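Local coordinates for protein acyl-CoA dehydrogenase (Bacillus anthracis, PDB 3OWA) that probably catalyses the FAD-dependent alpha,beta-dehydrogenation of acyl-CoA thioesters, passing the electrons on to an acceptor other than oxygen, at residues F17-I22 with L503-E507; I359-L363 with I417-F422. All blocks are in the same frame, centred on the assembly; numbering follows the deposited sequence. Where two conformers were deposited one is given.

Contact 1: residues F17-I22 with L503-E507; sequences FLVDEI and LYAME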
# COMPACT_ATOMS: atom_id res chain seq x y z
N PHE A 17 4.25 18.52 23.76
CA PHE A 17 4.58 17.11 23.99
C PHE A 17 6.04 16.79 23.60
O PHE A 17 6.62 15.85 24.12
CB PHE A 17 3.63 16.18 23.21
CG PHE A 17 3.77 16.26 21.71
CD1 PHE A 17 4.71 15.48 21.03
CD2 PHE A 17 2.96 17.13 20.97
CE1 PHE A 17 4.84 15.57 19.64
CE2 PHE A 17 3.08 17.21 19.57
CZ PHE A 17 4.03 16.43 18.92
N LEU A 18 6.62 17.57 22.70
CA LEU A 18 7.95 17.32 22.23
C LEU A 18 9.05 17.64 23.26
O LEU A 18 10.18 17.14 23.17
CB LEU A 18 8.21 18.12 20.95
CG LEU A 18 9.63 18.03 20.37
CD1 LEU A 18 10.04 16.58 20.12
CD2 LEU A 18 9.79 18.88 19.10
N VAL A 19 8.69 18.45 24.25
CA VAL A 19 9.66 19.13 25.11
C VAL A 19 9.32 19.01 26.61
O VAL A 19 10.16 19.24 27.47
CB VAL A 19 9.77 20.62 24.66
CG1 VAL A 19 10.12 21.52 25.78
CG2 VAL A 19 10.78 20.76 23.54
N ASP A 20 8.08 18.63 26.92
CA ASP A 20 7.63 18.57 28.31
C ASP A 20 7.18 17.16 28.63
O ASP A 20 6.77 16.40 27.75
CB ASP A 20 6.47 19.55 28.55
CG ASP A 20 6.92 21.01 28.50
OD1 ASP A 20 8.09 21.30 28.83
OD2 ASP A 20 6.09 21.88 28.14
N GLU A 21 7.24 16.82 29.91
CA GLU A 21 6.91 15.48 30.37
C GLU A 21 5.40 15.42 30.62
O GLU A 21 4.95 15.63 31.75
CB GLU A 21 7.72 15.19 31.65
CG GLU A 21 8.29 13.78 31.75
CD GLU A 21 7.37 12.82 32.48
OE1 GLU A 21 6.17 12.73 32.13
OE2 GLU A 21 7.85 12.13 33.42
N ILE A 22 4.62 15.15 29.58
CA ILE A 22 3.16 15.13 29.69
C ILE A 22 2.68 14.01 30.61
O ILE A 22 3.22 12.91 30.61
CB ILE A 22 2.47 15.00 28.30
CG1 ILE A 22 3.02 16.03 27.30
CG2 ILE A 22 0.93 15.02 28.45
CD1 ILE A 22 2.75 17.50 27.61
N LEU A 503 6.74 9.61 17.66
CA LEU A 503 6.78 10.01 19.07
C LEU A 503 5.40 10.31 19.69
O LEU A 503 5.07 9.82 20.79
CB LEU A 503 7.77 11.18 19.24
CG LEU A 503 7.58 11.92 20.54
CD1 LEU A 503 8.32 11.17 21.63
CD2 LEU A 503 8.02 13.38 20.43
N TYR A 504 4.59 11.09 18.98
CA TYR A 504 3.22 11.42 19.41
C TYR A 504 2.33 10.18 19.55
O TYR A 504 1.57 10.05 20.51
CB TYR A 504 2.59 12.44 18.42
CG TYR A 504 1.28 13.05 18.89
CD1 TYR A 504 1.20 13.71 20.13
CD2 TYR A 504 0.14 12.97 18.11
CE1 TYR A 504 0.01 14.28 20.57
CE2 TYR A 504 -1.06 13.54 18.54
CZ TYR A 504 -1.11 14.20 19.78
OH TYR A 504 -2.30 14.75 20.21
N ALA A 505 2.40 9.28 18.59
CA ALA A 505 1.63 8.04 18.69
C ALA A 505 2.11 7.16 19.87
O ALA A 505 1.29 6.61 20.62
CB ALA A 505 1.70 7.27 17.37
N MSE A 506 3.43 7.03 20.01
CA MSE A 506 4.03 6.25 21.13
C MSE A 506 3.60 6.79 22.47
O MSE A 506 3.14 6.05 23.32
CB MSE A 506 5.55 6.29 21.07
CG MSE A 506 6.17 5.45 19.99
SE MSE A 506 8.08 5.72 19.99
CE MSE A 506 8.50 4.99 21.73
N GLU A 507 3.78 8.10 22.67
CA GLU A 507 3.41 8.73 23.95
C GLU A 507 1.91 8.60 24.25
O GLU A 507 1.51 8.35 25.39
CB GLU A 507 3.85 10.19 23.97
CG GLU A 507 3.53 10.92 25.27
CD GLU A 507 3.88 12.42 25.26
OE1 GLU A 507 4.57 12.88 26.20
OE2 GLU A 507 3.46 13.16 24.33
O HOH W 1 4.89 11.78 28.63
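Phe17 lays its ring against Leu503 and Tyr504, packing a short 3-10 turn of the N-terminal arm against helix 490-520 of the acyl-CoA dehydrogenase fold. Followed outward, its CB first meets the carboxylate of Glu507, with OE2 3.2 Å from CB. With chi1 at 67°, CG sits between the backbone N and the carbonyl carbon, and the ring is sent past the carboxylate towards the previous turn of the helix. CG and CD2 then run over CD1 of Tyr504, which stands 3.8 Å above the centre of one Phe17 face; the two ring planes meet obliquely, at 42°. CE1 reaches Leu503 CD2 at the ring edge, 3.9 Å away. That same methyl also takes Leu18 CD1 from the arm. Farther along, Ile22 sets its CB and CG1 against Glu507 OE1. The extended Glu507 chain thus carries a buried carboxylate among apolar groups, where its charge is met by salt bridges from Arg327 to OE2 and Lys468 to OE1; the lysine also binds Asp20 O, tying the arm to helix 458-482. Tyr504 OH bonds Thr328 on helix 305-336. A water completes the junction, donating to Ile22 O at 2.8 Å and to Glu507 OE1 at 2.7 Å.

Contact 2: residues I359-L363 with I417-F422; sequences IECSL and IVPGTF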
# COMPACT_ATOMS: atom_id res chain seq x y z
N ILE A 359 -0.25 21.19 14.82
CA ILE A 359 0.74 20.12 14.69
C ILE A 359 0.13 18.75 14.92
O ILE A 359 0.25 17.86 14.08
CB ILE A 359 1.97 20.32 15.60
CG1 ILE A 359 2.80 21.50 15.10
CG2 ILE A 359 2.81 19.05 15.62
CD1 ILE A 359 3.85 22.00 16.13
N GLU A 360 -0.52 18.57 16.06
CA GLU A 360 -1.22 17.35 16.39
C GLU A 360 -2.26 16.96 15.30
O GLU A 360 -2.40 15.79 14.98
CB GLU A 360 -1.88 17.51 17.77
CG GLU A 360 -0.85 17.65 18.93
CD GLU A 360 -0.38 19.10 19.20
OE1 GLU A 360 0.18 19.31 20.29
OE2 GLU A 360 -0.57 20.02 18.35
N CYS A 361 -2.97 17.94 14.73
CA CYS A 361 -3.96 17.65 13.66
C CYS A 361 -3.31 17.05 12.42
O CYS A 361 -3.82 16.07 11.85
CB CYS A 361 -4.72 18.93 13.25
SG CYS A 361 -5.85 19.56 14.54
N SER A 362 -2.19 17.63 12.00
CA SER A 362 -1.45 17.13 10.83
C SER A 362 -0.88 15.75 11.10
O SER A 362 -0.97 14.86 10.24
CB SER A 362 -0.33 18.10 10.44
OG SER A 362 -0.80 19.06 9.51
N LEU A 363 -0.32 15.54 12.29
CA LEU A 363 0.14 14.20 12.67
C LEU A 363 -0.96 13.15 12.61
O LEU A 363 -0.71 12.05 12.15
CB LEU A 363 0.81 14.17 14.06
CG LEU A 363 1.97 15.14 14.33
CD1 LEU A 363 2.41 15.03 15.79
CD2 LEU A 363 3.14 14.95 13.34
N ILE A 417 5.18 20.59 6.66
CA ILE A 417 4.86 21.74 7.48
C ILE A 417 5.13 21.53 8.97
O ILE A 417 5.26 22.52 9.70
CB ILE A 417 3.40 22.23 7.27
CG1 ILE A 417 2.39 21.17 7.72
CG2 ILE A 417 3.20 22.65 5.80
CD1 ILE A 417 0.96 21.51 7.31
N VAL A 418 5.22 20.28 9.41
CA VAL A 418 5.46 20.01 10.82
C VAL A 418 6.76 20.65 11.42
O VAL A 418 6.69 21.37 12.44
CB VAL A 418 5.32 18.49 11.17
CG1 VAL A 418 5.94 18.17 12.54
CG2 VAL A 418 3.84 18.08 11.16
N PRO A 419 7.94 20.41 10.82
CA PRO A 419 9.13 21.03 11.45
C PRO A 419 9.09 22.55 11.49
O PRO A 419 9.48 23.13 12.50
CB PRO A 419 10.28 20.57 10.57
CG PRO A 419 9.76 19.30 9.91
CD PRO A 419 8.32 19.57 9.66
N GLY A 420 8.61 23.19 10.43
CA GLY A 420 8.53 24.66 10.36
C GLY A 420 7.56 25.26 11.36
O GLY A 420 7.83 26.31 11.94
N THR A 421 6.44 24.58 11.57
CA THR A 421 5.50 24.93 12.63
C THR A 421 6.15 24.91 14.02
O THR A 421 5.94 25.85 14.81
CB THR A 421 4.27 24.02 12.58
OG1 THR A 421 3.72 24.11 11.26
CG2 THR A 421 3.22 24.47 13.55
N PHE A 422 6.94 23.88 14.31
CA PHE A 422 7.74 23.87 15.55
C PHE A 422 8.66 25.07 15.65
O PHE A 422 8.70 25.75 16.68
CB PHE A 422 8.53 22.56 15.71
CG PHE A 422 7.75 21.47 16.37
CD1 PHE A 422 7.40 21.56 17.71
CD2 PHE A 422 7.35 20.35 15.64
CE1 PHE A 422 6.67 20.56 18.34
CE2 PHE A 422 6.61 19.33 16.25
CZ PHE A 422 6.27 19.43 17.62
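Helices 359-363 and 417-422 run antiparallel at 167°, their axes 10.2 Å apart and their backbones nearest at Ile359 and Val418. They belong to helices 358-383 and 411-427 of the helical C-terminal domain of the acyl-CoA dehydrogenase fold. The wide spacing is filled by branched side chains, chiefly Ile359. Its CG1 branch, extended at chi2 166°, slides past Thr421 in the opposite direction, CG1 pressed to 3.4 Å from Thr421 CG2, tighter than an ordinary carbon contact. Beyond it, CD1 lands on the Phe422 ring in a CH-pi contact, 3.6 Å from the centroid and 2° off the normal, so all six ring carbons are almost equally distant from this methyl. The other branch, CG2, meets CE2 and CZ of the same ring. One turn on, Leu363 crosses Val418 at about a right angle, bringing CD2 to 3.9 Å from Val418 CG2. On the flank, Ile417 CD1 reaches Ser362 OG, a hydroxyl that is hydrogen-bonded to Asn414 ND2, one turn earlier in helix 411-427. The side chain of Ile417 lies about 9 Å from a bound FAD. Thr421 turns its hydroxyl back into its own helix: OG1 donates to Ile417 O at 2.7 Å from above the carbonyl plane, and that oxygen also accepts Thr421 N.

In the fold
From the N terminus, the chain passes residues 17-22 in a loop before helix 35-52, then traverses the N-terminal helices, the beta domain and the first helices of the C-terminal part, from 257 on, before reaching 359-363. A connection of 53 residues leads to 417-422, where contact 2 closes a loop within the C-terminal helical domain. Contact 1 closes only at 503-507, 481 residues after the arm, so its much longer loop encloses that of contact 2. With centres 13 Å apart, the two join directly: Leu18 packs on Phe422, Phe17 on Glu360, and Tyr504 on Leu363. The arm thereby ties together helices 358-383, 411-427 and 490-520.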